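Local coordinates for annexin B22 (Schistosoma mansoni, PDB 4MDU), which binds acidic phospholipid membranes and aggregates liposomes when calcium is present, takes part in worm reproduction and host-parasite interaction, and may help keep the tegument intact, at residues Gly274-Arg277 and Lys278-Ala282; Glu133-Thr136 and Thr137-Asn140; Leu265-Ile268 and Glu269-Ser273; Leu183-Gln187 and Ala188-Asp192; Ile288-Pro291 and Ser292-Glu296. All coordinates share one frame; numbering follows the deposited sequence.

Interaction 1 (Gly274-Arg277 and Lys278-Ala282); sequences GDYR and KLLVA
Early in helix 274-288, a salt bridge joins Asp275, which binds calcium in the loaded protein though this crystal is calcium-free, to Lys278 about one turn further on. Lys278 NZ stands 2.8 Å from Asp275 OD1 and meets it from above the carboxylate plane, 47° out of it. The lysine chain stays extended as far as CE and bends at its last torsion (chi4 102°), which turns the ammonium group to the acid. Asp128, which shares that calcium site, lies beside Asp275, and Asp275 of the second subunit packs there too; lysine suits this place because its charge probably offsets part of the gathered negative charge. In the predicted third annexin repeat, Tyr276 and Leu280 turn to helix 236-243. Leu280 CD1 sits over one face of the Tyr276 ring, a CH-pi contact 3.7 Å from the centroid and nearest to CE2 and CZ. Tyr276 OH is hydrogen-bonded to Thr238. The side chains of Arg277 and Val281 lie side by side, pointing the same way, CG to CG2 4.0 Å. Helical bonds underlie these pairs: Leu279 N donates to Asp275 O over 2.7 Å, and Leu280 N reaches Tyr276 O with an N-H...O angle of 173°.

Interaction 2 (Glu133-Thr136 and Thr137-Asn140); sequences EIFT and TLWN
Glu133 and Thr137 touch in the last turn of helix 128-136, where the chain leaves the helix for the short turn leading to helix 140-156 of the predicted second annexin repeat. The carbonyl of Glu133 does the touching, with O 3.2 Å from the methyl CG2 of Thr137, while its carboxylate looks elsewhere, to a salt bridge with Arg314. Next comes Ile134, whose O is gripped twice by the same residue. Thr137 N donates from above the carbonyl plane, 2.9 Å away, and Thr137 OG1 donates from closer to that plane at 2.7 Å. The threonine hydroxyl can reach back because OG1 takes the crowded position between backbone N and carbonyl carbon (chi1 69°). A threonine suits such an exit from the helix: its hydroxyl supplies an extra donor to the carbonyl, and its methyl fits a buried place. The side chain of Ile134 lies alongside Leu138, CG2 to CD1 3.9 Å. Phe135 O accepts from Leu138 N over 3.1 Å, an almost straight bond at 171°, again an i to i+3 bond, as in a 3-10 turn. Around the ring of Phe135, Leu138 CD1 approaches at the edge, near the ring plane, in a loose contact. Thr136, finally, packs against Ala282 and Tyr286 of helix 274-288, and its OG1 makes its hydrogen bond back within its own helix, to Ile132 O.

Interaction 3 (Leu265-Ile268 and Glu269-Ser273); sequences LEHI and ESETS
Leu265 O and Glu269 N form a regular helical bond of 2.8 Å, but the pattern frays toward the end of helix 264-271, until Ile268 O accepts from Glu271 N, Thr272 N and Thr272 OG1 together. The hydroxyl is the shortest of the three at 2.8 Å, and it comes from above the carbonyl plane, 39° out of it. With OG1 set between backbone N and carbonyl carbon (chi1 65°), Thr272 folds its hydroxyl back onto the helix just as its backbone departs from helical angles. Threonine thus suits this first position beyond the helix, adding a side-chain donor where the helical bonds run out. In the annexin fold this is the junction leading from helix 264-271 to helix 274-288 of the predicted third repeat; the loop also reaches the second subunit, to which the backbone of Ser273 is hydrogen-bonded. Ser270 OG lies 3.1 Å from both Glu266 O and His267 O, so its single proton is not assigned to either. His267 and Glu271 cross one turn apart: Glu271 CG comes obliquely to His267 CE1 at 3.6 Å, the chain bends at chi2, and the carboxylate plane lies within 5° of the ring plane. The imidazole is tied elsewhere, NE2 donating to Leu222 O. Leu265 and Glu269 also cross, with Leu265 CG 3.7 Å from Glu269 CD. The glutamate extends over the leucine, its CG resting on Val281 CG2 of helix 274-288.

Interaction 4 (Leu183-Gln187 and Ala188-Asp192); sequences LSLVQ and AERDD
Leu185 and Arg190 make the main side-chain contact, a methyl laid on a guanidinium. Leu185 CD2 sits over the centre of one face, 3.6 Å from Arg190 CZ, and the indole of Trp139 packs on the opposite face. A bend at chi3 (86°) brings the flat group in between. Arginine suits this buried slot because its faces accept apolar neighbours while its edge still donates, NE bonding Cys242 O. Among backbone bonds, Ala188 N donates to Leu185 O over 3.0 Å, coming from above the carbonyl plane. Water supplies further links. One molecule donates to Ser184 O at 2.9 Å and accepts a weak bond from Glu189 N. Two others lie between Gln187 and Glu189: one is near Gln187 O and Glu189 OE2, the other 2.7 Å from Gln187 OE1 and also near Glu189 OE2, though their protons may be shared with further acceptors. Gln187 and Glu189, both exposed, are long polar side chains that can hold such waters. Ala188 has a positive phi (59°), left-handed as often at a helix end; helix 177-187 thus ends Schellman-like, its 5→2 bond direct and its 6→1 link through water, so the strict definition is not met.

Interaction 5 (Ile288-Pro291 and Ser292-Glu296); sequences IDRP and SLIAE
This is a helix-start contact: Asp289, at the N-cap position of helix 290-301, faces Ser292 in its first turn, where the predicted fourth annexin repeat begins. The aspartate side chain makes no direct capping bond. Instead a water donates to Asp289 OD1 at 2.5 Å and accepts from Ser292 N at 3.0 Å, relaying the acid to a backbone N-H of the first turn. Asp289 CG lies anti to the backbone N (chi1 -170°), which carries the carboxylate over Ser292, with OD1 3.4 Å from CB. Pro291 fits the first turn because a residue there needs no N-H for helical bonding, and its O still accepts from Ala295 N. Leu293 N bonds Asp289 O over 3.1 Å, and Ile294 N bonds Arg290 O almost straight, at 170°. The side chains of Arg290 and Ile294 lie side by side, pointing the same way, CG to CD1 3.8 Å; the arginine's aliphatic part packs on Ile294 while NH1 salt-bridges Asp323. Asp289 OD2 and Glu296 OE2 both pair with Arg285 NH2. An acid at the amino end of a helix, helped by a shared arginine and a bridging water, would probably be favoured in its ionised form.

How the interactions relate
Interaction 2 is wholly buried near the middle of the chain, whereas interactions 1, 3, 4 and 5 are partly buried, and interactions 1 and 3 also meet the second subunit. Interactions 1 and 5 lie in the early turns of successive helices, whereas interactions 2, 3 and 4 lie at helix ends, the first two using a threonine hydroxyl and the last a left-handed alanine with water. Interaction 1 touches all the others: Ala282 packs on Thr136 of interaction 2 and, through its O, on Leu293 of interaction 5, Leu279 on Leu185 of interaction 4, and Val281 on Glu269 of interaction 3. Interactions 2 and 4 are joined directly: Trp139 NE1 bonds Asp191 O and Asn140 ND2 bonds Arg190 O.

Interaction 1 (Gly274-Arg277 and Lys278-Ala282)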
loop_
_atom_site.group_PDB
_atom_site.type_symbol
_atom_site.label_atom_id
_atom_site.label_comp_id
_atom_site.label_asym_id
_atom_site.label_seq_id
_atom_site.Cartn_x
_atom_site.Cartn_y
_atom_site.Cartn_z
ATOM N N GLY B 274 2.535 7.082 3.390
ATOM C CA GLY B 274 2.835 6.227 2.253
ATOM C C GLY B 274 3.749 5.070 2.606
ATOM O O GLY B 274 3.797 4.629 3.749
ATOM N N ASP B 275 4.470 4.567 1.611
ATOM C CA ASP B 275 5.370 3.447 1.821
ATOM C C ASP B 275 6.499 3.805 2.764
ATOM O O ASP B 275 7.075 2.928 3.422
ATOM C CB ASP B 275 5.914 2.952 0.487
ATOM C CG ASP B 275 4.938 2.028 -0.212
ATOM O OD1 ASP B 275 4.137 1.381 0.499
ATOM O OD2 ASP B 275 4.959 1.953 -1.456
ATOM N N TYR B 276 6.810 5.098 2.831
ATOM C CA TYR B 276 7.821 5.577 3.758
ATOM C C TYR B 276 7.404 5.262 5.193
ATOM O O TYR B 276 8.186 4.710 5.976
ATOM C CB TYR B 276 8.095 7.071 3.560
ATOM C CG TYR B 276 9.192 7.604 4.456
ATOM C CD1 TYR B 276 10.486 7.105 4.373
ATOM C CD2 TYR B 276 8.935 8.617 5.371
ATOM C CE1 TYR B 276 11.482 7.585 5.177
ATOM C CE2 TYR B 276 9.928 9.108 6.185
ATOM C CZ TYR B 276 11.198 8.588 6.084
ATOM O OH TYR B 276 12.188 9.068 6.893
ATOM N N ARG B 277 6.155 5.569 5.533
ATOM C CA ARG B 277 5.643 5.200 6.857
ATOM C C ARG B 277 5.688 3.692 7.070
ATOM O O ARG B 277 6.126 3.211 8.118
ATOM C CB ARG B 277 4.227 5.746 7.063
ATOM C CG ARG B 277 3.445 5.053 8.168
ATOM C CD ARG B 277 2.160 5.797 8.476
ATOM N NE ARG B 277 1.488 6.219 7.254
ATOM C CZ ARG B 277 0.439 7.037 7.219
ATOM N NH1 ARG B 277 -0.068 7.526 8.349
ATOM N NH2 ARG B 277 -0.103 7.371 6.052
ATOM N N LYS B 278 5.238 2.942 6.065
ATOM C CA LYS B 278 5.145 1.492 6.195
ATOM C C LYS B 278 6.534 0.876 6.377
ATOM O O LYS B 278 6.709 -0.058 7.159
ATOM C CB LYS B 278 4.438 0.862 4.977
ATOM C CG LYS B 278 3.038 1.394 4.686
ATOM C CD LYS B 278 2.371 0.597 3.557
ATOM C CE LYS B 278 1.234 1.370 2.881
ATOM N NZ LYS B 278 1.634 1.957 1.555
ATOM N N LEU B 279 7.515 1.375 5.635
ATOM C CA LEU B 279 8.886 0.905 5.802
ATOM C C LEU B 279 9.392 1.218 7.229
ATOM O O LEU B 279 9.849 0.328 7.949
ATOM C CB LEU B 279 9.801 1.516 4.729
ATOM C CG LEU B 279 11.304 1.232 4.886
ATOM C CD1 LEU B 279 11.544 -0.257 4.915
ATOM C CD2 LEU B 279 12.150 1.879 3.781
ATOM N N LEU B 280 9.287 2.475 7.646
ATOM C CA LEU B 280 9.702 2.859 9.002
ATOM C C LEU B 280 8.962 2.042 10.057
ATOM O O LEU B 280 9.565 1.560 11.018
ATOM C CB LEU B 280 9.450 4.348 9.248
ATOM C CG LEU B 280 10.246 5.332 8.381
ATOM C CD1 LEU B 280 9.879 6.777 8.692
ATOM C CD2 LEU B 280 11.708 5.109 8.617
ATOM N N VAL B 281 7.653 1.877 9.879
ATOM C CA VAL B 281 6.870 1.125 10.857
ATOM C C VAL B 281 7.311 -0.324 10.901
ATOM O O VAL B 281 7.493 -0.900 11.989
ATOM C CB VAL B 281 5.361 1.204 10.593
ATOM C CG1 VAL B 281 4.644 0.115 11.386
ATOM C CG2 VAL B 281 4.823 2.597 10.949
ATOM N N ALA B 282 7.502 -0.910 9.720
ATOM C CA ALA B 282 8.028 -2.272 9.643
ATOM C C ALA B 282 9.348 -2.400 10.417
ATOM O O ALA B 282 9.498 -3.292 11.260
ATOM C CB ALA B 282 8.223 -2.704 8.198
#

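Interaction 2 (Glu133-Thr136 and Thr137-Asn140)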
loop_
_atom_site.group_PDB
_atom_site.type_symbol
_atom_site.label_atom_id
_atom_site.label_comp_id
_atom_site.label_asym_id
_atom_site.label_seq_id
_atom_site.Cartn_x
_atom_site.Cartn_y
_atom_site.Cartn_z
ATOM N N GLU B 133 9.105 -6.029 3.082
ATOM C CA GLU B 133 9.081 -7.289 3.826
ATOM C C GLU B 133 10.454 -7.964 3.904
ATOM O O GLU B 133 10.888 -8.437 4.963
ATOM C CB GLU B 133 8.061 -8.265 3.196
ATOM C CG GLU B 133 8.045 -9.634 3.883
ATOM C CD GLU B 133 7.949 -10.793 2.902
ATOM O OE1 GLU B 133 7.025 -10.782 2.069
ATOM O OE2 GLU B 133 8.798 -11.710 2.962
ATOM N N ILE B 134 11.124 -8.029 2.767
ATOM C CA ILE B 134 12.422 -8.680 2.680
ATOM C C ILE B 134 13.566 -7.832 3.271
ATOM O O ILE B 134 14.291 -8.296 4.156
ATOM C CB ILE B 134 12.738 -9.064 1.215
ATOM C CG1 ILE B 134 11.800 -10.196 0.767
ATOM C CG2 ILE B 134 14.200 -9.480 1.081
ATOM C CD1 ILE B 134 12.092 -10.705 -0.620
ATOM N N PHE B 135 13.711 -6.592 2.812
ATOM C CA PHE B 135 14.823 -5.758 3.287
ATOM C C PHE B 135 14.792 -5.539 4.786
ATOM O O PHE B 135 15.832 -5.575 5.450
ATOM C CB PHE B 135 14.850 -4.417 2.562
ATOM C CG PHE B 135 15.249 -4.531 1.129
ATOM C CD1 PHE B 135 16.134 -5.517 0.729
ATOM C CD2 PHE B 135 14.729 -3.673 0.177
ATOM C CE1 PHE B 135 16.511 -5.639 -0.609
ATOM C CE2 PHE B 135 15.101 -3.783 -1.162
ATOM C CZ PHE B 135 15.985 -4.770 -1.554
ATOM N N THR B 136 13.599 -5.301 5.321
ATOM C CA THR B 136 13.430 -5.183 6.767
ATOM C C THR B 136 14.141 -6.306 7.518
ATOM O O THR B 136 14.748 -6.072 8.564
ATOM C CB THR B 136 11.940 -5.179 7.148
ATOM O OG1 THR B 136 11.374 -3.915 6.785
ATOM C CG2 THR B 136 11.770 -5.383 8.620
ATOM N N THR B 137 14.089 -7.518 6.968
ATOM C CA THR B 137 14.571 -8.695 7.688
ATOM C C THR B 137 16.040 -9.060 7.442
ATOM O O THR B 137 16.507 -10.094 7.917
ATOM C CB THR B 137 13.716 -9.935 7.359
ATOM O OG1 THR B 137 13.948 -10.308 5.993
ATOM C CG2 THR B 137 12.242 -9.626 7.550
ATOM N N LEU B 138 16.779 -8.225 6.720
ATOM C CA LEU B 138 18.175 -8.559 6.436
ATOM C C LEU B 138 19.135 -7.624 7.145
ATOM O O LEU B 138 19.052 -6.401 6.992
ATOM C CB LEU B 138 18.458 -8.523 4.929
ATOM C CG LEU B 138 17.663 -9.518 4.075
ATOM C CD1 LEU B 138 17.817 -9.194 2.594
ATOM C CD2 LEU B 138 18.096 -10.955 4.373
ATOM N N TRP B 139 20.066 -8.189 7.901
ATOM C CA TRP B 139 21.141 -7.354 8.422
ATOM C C TRP B 139 22.306 -7.281 7.425
ATOM O O TRP B 139 22.252 -7.871 6.340
ATOM C CB TRP B 139 21.586 -7.777 9.825
ATOM C CG TRP B 139 21.854 -6.570 10.673
ATOM C CD1 TRP B 139 23.081 -6.081 11.054
ATOM C CD2 TRP B 139 20.875 -5.658 11.206
ATOM N NE1 TRP B 139 22.917 -4.941 11.804
ATOM C CE2 TRP B 139 21.576 -4.655 11.906
ATOM C CE3 TRP B 139 19.476 -5.602 11.172
ATOM C CZ2 TRP B 139 20.927 -3.613 12.570
ATOM C CZ3 TRP B 139 18.831 -4.560 11.835
ATOM C CH2 TRP B 139 19.561 -3.581 12.521
ATOM N N ASN B 140 23.345 -6.541 7.788
ATOM C CA ASN B 140 24.379 -6.155 6.833
ATOM C C ASN B 140 24.951 -7.279 5.969
ATOM O O ASN B 140 24.964 -7.186 4.735
ATOM C CB ASN B 140 25.502 -5.381 7.547
ATOM C CG ASN B 140 25.034 -4.031 8.060
ATOM O OD1 ASN B 140 24.056 -3.467 7.551
ATOM N ND2 ASN B 140 25.719 -3.506 9.082
#

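Interaction 3 (Leu265-Ile268 and Glu269-Ser273)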
loop_
_atom_site.group_PDB
_atom_site.type_symbol
_atom_site.label_atom_id
_atom_site.label_comp_id
_atom_site.label_asym_id
_atom_site.label_seq_id
_atom_site.Cartn_x
_atom_site.Cartn_y
_atom_site.Cartn_z
ATOM N N LEU B 265 6.511 4.902 17.890
ATOM C CA LEU B 265 5.638 4.400 16.823
ATOM C C LEU B 265 4.580 5.440 16.457
ATOM O O LEU B 265 4.413 5.780 15.282
ATOM C CB LEU B 265 4.957 3.083 17.233
ATOM C CG LEU B 265 4.084 2.441 16.144
ATOM C CD1 LEU B 265 4.925 2.049 14.924
ATOM C CD2 LEU B 265 3.305 1.236 16.668
ATOM N N GLU B 266 3.869 5.945 17.466
ATOM C CA GLU B 266 2.828 6.935 17.234
ATOM C C GLU B 266 3.407 8.105 16.488
ATOM O O GLU B 266 2.805 8.630 15.557
ATOM C CB GLU B 266 2.250 7.436 18.559
ATOM C CG GLU B 266 1.193 6.532 19.153
ATOM C CD GLU B 266 0.798 6.945 20.564
ATOM O OE1 GLU B 266 1.548 7.719 21.204
ATOM O OE2 GLU B 266 -0.267 6.490 21.032
ATOM N N HIS B 267 4.582 8.526 16.931
ATOM C CA HIS B 267 5.258 9.666 16.341
ATOM C C HIS B 267 5.458 9.411 14.859
ATOM O O HIS B 267 5.038 10.204 14.013
ATOM C CB HIS B 267 6.599 9.902 17.044
ATOM C CG HIS B 267 7.352 11.084 16.525
ATOM N ND1 HIS B 267 6.806 12.347 16.472
ATOM C CD2 HIS B 267 8.610 11.196 16.037
ATOM C CE1 HIS B 267 7.695 13.189 15.977
ATOM N NE2 HIS B 267 8.800 12.515 15.708
ATOM N N ILE B 268 6.095 8.290 14.547
ATOM C CA ILE B 268 6.352 7.938 13.155
ATOM C C ILE B 268 5.054 7.887 12.363
ATOM O O ILE B 268 4.964 8.416 11.260
ATOM C CB ILE B 268 7.106 6.607 13.050
ATOM C CG1 ILE B 268 8.583 6.840 13.419
ATOM C CG2 ILE B 268 6.936 6.005 11.655
ATOM C CD1 ILE B 268 9.438 5.614 13.427
ATOM N N GLU B 269 4.035 7.276 12.952
ATOM C CA GLU B 269 2.767 7.085 12.260
ATOM C C GLU B 269 2.039 8.390 11.942
ATOM O O GLU B 269 1.288 8.469 10.969
ATOM C CB GLU B 269 1.875 6.130 13.048
ATOM C CG GLU B 269 2.344 4.692 12.944
ATOM C CD GLU B 269 1.504 3.739 13.762
ATOM O OE1 GLU B 269 1.001 4.150 14.834
ATOM O OE2 GLU B 269 1.356 2.575 13.332
ATOM N N SER B 270 2.276 9.425 12.737
ATOM C CA SER B 270 1.609 10.696 12.500
ATOM C C SER B 270 2.436 11.661 11.654
ATOM O O SER B 270 1.904 12.623 11.114
ATOM C CB SER B 270 1.198 11.352 13.825
ATOM O OG SER B 270 2.318 11.577 14.660
ATOM N N GLU B 271 3.732 11.412 11.526
ATOM C CA GLU B 271 4.601 12.366 10.841
ATOM C C GLU B 271 4.935 11.961 9.421
ATOM O O GLU B 271 5.372 12.790 8.623
ATOM C CB GLU B 271 5.901 12.570 11.615
ATOM C CG GLU B 271 5.710 13.245 12.950
ATOM C CD GLU B 271 4.970 14.553 12.818
ATOM O OE1 GLU B 271 3.786 14.595 13.205
ATOM O OE2 GLU B 271 5.571 15.532 12.318
ATOM N N THR B 272 4.741 10.687 9.108
ATOM C CA THR B 272 5.136 10.170 7.806
ATOM C C THR B 272 3.949 9.529 7.123
ATOM O O THR B 272 2.949 9.220 7.769
ATOM C CB THR B 272 6.245 9.124 7.940
ATOM O OG1 THR B 272 5.743 7.983 8.653
ATOM C CG2 THR B 272 7.430 9.709 8.692
ATOM N N SER B 273 4.064 9.323 5.816
ATOM C CA SER B 273 2.962 8.782 5.035
ATOM C C SER B 273 3.470 7.810 4.007
ATOM O O SER B 273 4.680 7.736 3.762
ATOM C CB SER B 273 2.242 9.912 4.305
ATOM O OG SER B 273 1.906 10.925 5.220
#

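Interaction 4 (Leu183-Gln187 and Ala188-Asp192)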
loop_
_atom_site.group_PDB
_atom_site.type_symbol
_atom_site.label_atom_id
_atom_site.label_comp_id
_atom_site.label_asym_id
_atom_site.label_seq_id
_atom_site.Cartn_x
_atom_site.Cartn_y
_atom_site.Cartn_z
ATOM N N LEU B 183 17.015 2.400 -0.089
ATOM C CA LEU B 183 18.437 2.359 -0.462
ATOM C C LEU B 183 19.392 2.290 0.726
ATOM O O LEU B 183 20.443 1.657 0.637
ATOM C CB LEU B 183 18.815 3.572 -1.316
ATOM C CG LEU B 183 18.877 3.419 -2.838
ATOM C CD1 LEU B 183 18.965 1.951 -3.256
ATOM C CD2 LEU B 183 17.683 4.100 -3.481
ATOM N N SER B 184 19.048 2.954 1.825
ATOM C CA SER B 184 19.915 2.916 3.003
ATOM C C SER B 184 19.986 1.512 3.596
ATOM O O SER B 184 21.050 1.077 4.030
ATOM C CB SER B 184 19.479 3.927 4.069
ATOM O OG SER B 184 18.355 3.465 4.791
ATOM N N LEU B 185 18.863 0.793 3.605
ATOM C CA LEU B 185 18.916 -0.596 4.031
ATOM C C LEU B 185 19.824 -1.410 3.111
ATOM O O LEU B 185 20.640 -2.214 3.567
ATOM C CB LEU B 185 17.514 -1.239 4.082
ATOM C CG LEU B 185 16.512 -0.671 5.089
ATOM C CD1 LEU B 185 15.200 -1.458 5.055
ATOM C CD2 LEU B 185 17.101 -0.644 6.512
ATOM N N VAL B 186 19.665 -1.227 1.809
ATOM C CA VAL B 186 20.458 -1.995 0.855
ATOM C C VAL B 186 21.951 -1.588 0.922
ATOM O O VAL B 186 22.838 -2.357 0.570
ATOM C CB VAL B 186 19.891 -1.853 -0.558
ATOM C CG1 VAL B 186 20.821 -2.473 -1.582
ATOM C CG2 VAL B 186 18.498 -2.519 -0.622
ATOM N N GLN B 187 22.225 -0.391 1.422
ATOM C CA GLN B 187 23.612 0.004 1.695
ATOM C C GLN B 187 24.340 -1.009 2.590
ATOM O O GLN B 187 25.556 -1.145 2.505
ATOM C CB GLN B 187 23.671 1.381 2.363
ATOM C CG GLN B 187 23.097 2.519 1.549
ATOM C CD GLN B 187 23.905 2.820 0.302
ATOM O OE1 GLN B 187 24.956 2.219 0.065
ATOM N NE2 GLN B 187 23.417 3.758 -0.505
ATOM N N ALA B 188 23.602 -1.696 3.459
ATOM C CA ALA B 188 24.213 -2.649 4.395
ATOM C C ALA B 188 25.244 -1.969 5.308
ATOM O O ALA B 188 26.331 -2.515 5.544
ATOM C CB ALA B 188 24.878 -3.805 3.625
ATOM N N GLU B 189 24.921 -0.767 5.790
ATOM C CA GLU B 189 25.763 -0.109 6.785
ATOM C C GLU B 189 24.968 0.221 8.035
ATOM O O GLU B 189 25.109 1.306 8.598
ATOM C CB GLU B 189 26.416 1.154 6.214
ATOM C CG GLU B 189 27.562 0.857 5.250
ATOM C CD GLU B 189 28.171 2.125 4.671
ATOM O OE1 GLU B 189 28.493 3.035 5.466
ATOM O OE2 GLU B 189 28.332 2.209 3.432
ATOM N N ARG B 190 24.123 -0.711 8.461
ATOM C CA ARG B 190 23.409 -0.551 9.726
ATOM C C ARG B 190 24.401 -0.811 10.865
ATOM O O ARG B 190 25.429 -1.460 10.651
ATOM C CB ARG B 190 22.218 -1.516 9.786
ATOM C CG ARG B 190 21.363 -1.495 8.524
ATOM C CD ARG B 190 20.337 -2.636 8.450
ATOM N NE ARG B 190 19.123 -2.249 9.140
ATOM C CZ ARG B 190 17.974 -2.914 9.128
ATOM N NH1 ARG B 190 17.812 -4.041 8.427
ATOM N NH2 ARG B 190 16.970 -2.411 9.822
ATOM N N ASP B 191 24.117 -0.304 12.063
ATOM C CA ASP B 191 24.990 -0.583 13.197
ATOM C C ASP B 191 25.131 -2.070 13.398
ATOM O O ASP B 191 24.175 -2.821 13.223
ATOM C CB ASP B 191 24.460 0.019 14.493
ATOM C CG ASP B 191 24.324 1.521 14.428
ATOM O OD1 ASP B 191 24.877 2.144 13.487
ATOM O OD2 ASP B 191 23.642 2.071 15.316
ATOM N N ASP B 192 26.322 -2.483 13.800
ATOM C CA ASP B 192 26.612 -3.881 14.065
ATOM C C ASP B 192 26.849 -4.139 15.549
ATOM O O ASP B 192 27.121 -3.226 16.324
ATOM C CB ASP B 192 27.856 -4.323 13.276
ATOM C CG ASP B 192 27.558 -4.587 11.816
ATOM O OD1 ASP B 192 26.627 -5.389 11.528
ATOM O OD2 ASP B 192 28.253 -3.989 10.959
HETATM O O HOH W 1 23.059 1.621 6.101
HETATM O O HOH W 2 28.115 -0.442 1.979
HETATM O O HOH W 3 27.372 1.745 1.171
#

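Interaction 5 (Ile288-Pro291 and Ser292-Glu296)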
loop_
_atom_site.group_PDB
_atom_site.type_symbol
_atom_site.label_atom_id
_atom_site.label_comp_id
_atom_site.label_asym_id
_atom_site.label_seq_id
_atom_site.Cartn_x
_atom_site.Cartn_y
_atom_site.Cartn_z
ATOM N N ILE B 288 10.698 -3.803 18.000
ATOM C CA ILE B 288 9.990 -3.711 19.287
ATOM C C ILE B 288 8.670 -4.500 19.382
ATOM O O ILE B 288 8.067 -4.579 20.452
ATOM C CB ILE B 288 9.715 -2.255 19.678
ATOM C CG1 ILE B 288 8.628 -1.665 18.778
ATOM C CG2 ILE B 288 10.991 -1.423 19.584
ATOM C CD1 ILE B 288 8.017 -0.371 19.314
ATOM N N ASP B 289 8.231 -5.104 18.284
ATOM C CA ASP B 289 6.936 -5.782 18.283
ATOM C C ASP B 289 6.908 -6.867 17.208
ATOM O O ASP B 289 5.921 -7.027 16.489
ATOM C CB ASP B 289 5.828 -4.747 18.057
ATOM C CG ASP B 289 4.412 -5.312 18.285
ATOM O OD1 ASP B 289 4.261 -6.302 19.038
ATOM O OD2 ASP B 289 3.454 -4.746 17.710
ATOM N N ARG B 290 8.001 -7.617 17.111
ATOM C CA ARG B 290 8.210 -8.479 15.952
ATOM C C ARG B 290 7.187 -9.599 15.788
ATOM O O ARG B 290 6.666 -9.792 14.687
ATOM C CB ARG B 290 9.626 -9.063 15.924
ATOM C CG ARG B 290 9.994 -9.568 14.518
ATOM C CD ARG B 290 11.200 -10.465 14.528
ATOM N NE ARG B 290 12.363 -9.751 15.013
ATOM C CZ ARG B 290 13.521 -10.331 15.284
ATOM N NH1 ARG B 290 13.665 -11.640 15.111
ATOM N NH2 ARG B 290 14.536 -9.599 15.730
ATOM N N PRO B 291 6.915 -10.367 16.864
ATOM C CA PRO B 291 5.956 -11.464 16.664
ATOM C C PRO B 291 4.636 -10.995 16.073
ATOM O O PRO B 291 4.129 -11.649 15.157
ATOM C CB PRO B 291 5.766 -12.022 18.077
ATOM C CG PRO B 291 7.146 -11.822 18.698
ATOM C CD PRO B 291 7.573 -10.452 18.184
ATOM N N SER B 292 4.099 -9.881 16.569
ATOM C CA SER B 292 2.839 -9.357 16.062
ATOM C C SER B 292 2.969 -8.886 14.630
ATOM O O SER B 292 2.105 -9.163 13.809
ATOM C CB SER B 292 2.338 -8.191 16.916
ATOM O OG SER B 292 2.073 -8.615 18.227
ATOM N N LEU B 293 4.045 -8.150 14.351
ATOM C CA LEU B 293 4.310 -7.623 13.010
ATOM C C LEU B 293 4.307 -8.708 11.944
ATOM O O LEU B 293 3.687 -8.556 10.901
ATOM C CB LEU B 293 5.667 -6.899 12.945
ATOM C CG LEU B 293 6.132 -6.588 11.502
ATOM C CD1 LEU B 293 5.364 -5.433 10.894
ATOM C CD2 LEU B 293 7.629 -6.279 11.466
ATOM N N ILE B 294 5.028 -9.794 12.189
ATOM C CA ILE B 294 5.102 -10.844 11.190
ATOM C C ILE B 294 3.810 -11.701 11.202
ATOM O O ILE B 294 3.425 -12.265 10.182
ATOM C CB ILE B 294 6.383 -11.680 11.331
ATOM C CG1 ILE B 294 7.603 -10.755 11.300
ATOM C CG2 ILE B 294 6.503 -12.692 10.191
ATOM C CD1 ILE B 294 8.914 -11.483 11.448
ATOM N N ALA B 295 3.126 -11.764 12.341
ATOM C CA ALA B 295 1.847 -12.490 12.378
ATOM C C ALA B 295 0.880 -11.789 11.452
ATOM O O ALA B 295 0.151 -12.437 10.714
ATOM C CB ALA B 295 1.274 -12.576 13.805
ATOM N N GLU B 296 0.906 -10.457 11.465
ATOM C CA GLU B 296 0.053 -9.668 10.572
ATOM C C GLU B 296 0.481 -9.817 9.120
ATOM O O GLU B 296 -0.353 -9.896 8.225
ATOM C CB GLU B 296 0.058 -8.189 10.966
ATOM C CG GLU B 296 -0.416 -7.955 12.374
ATOM C CD GLU B 296 -0.140 -6.547 12.840
ATOM O OE1 GLU B 296 0.087 -5.674 11.972
ATOM O OE2 GLU B 296 -0.142 -6.322 14.072
HETATM O O HOH W 4 4.697 -8.792 19.329
#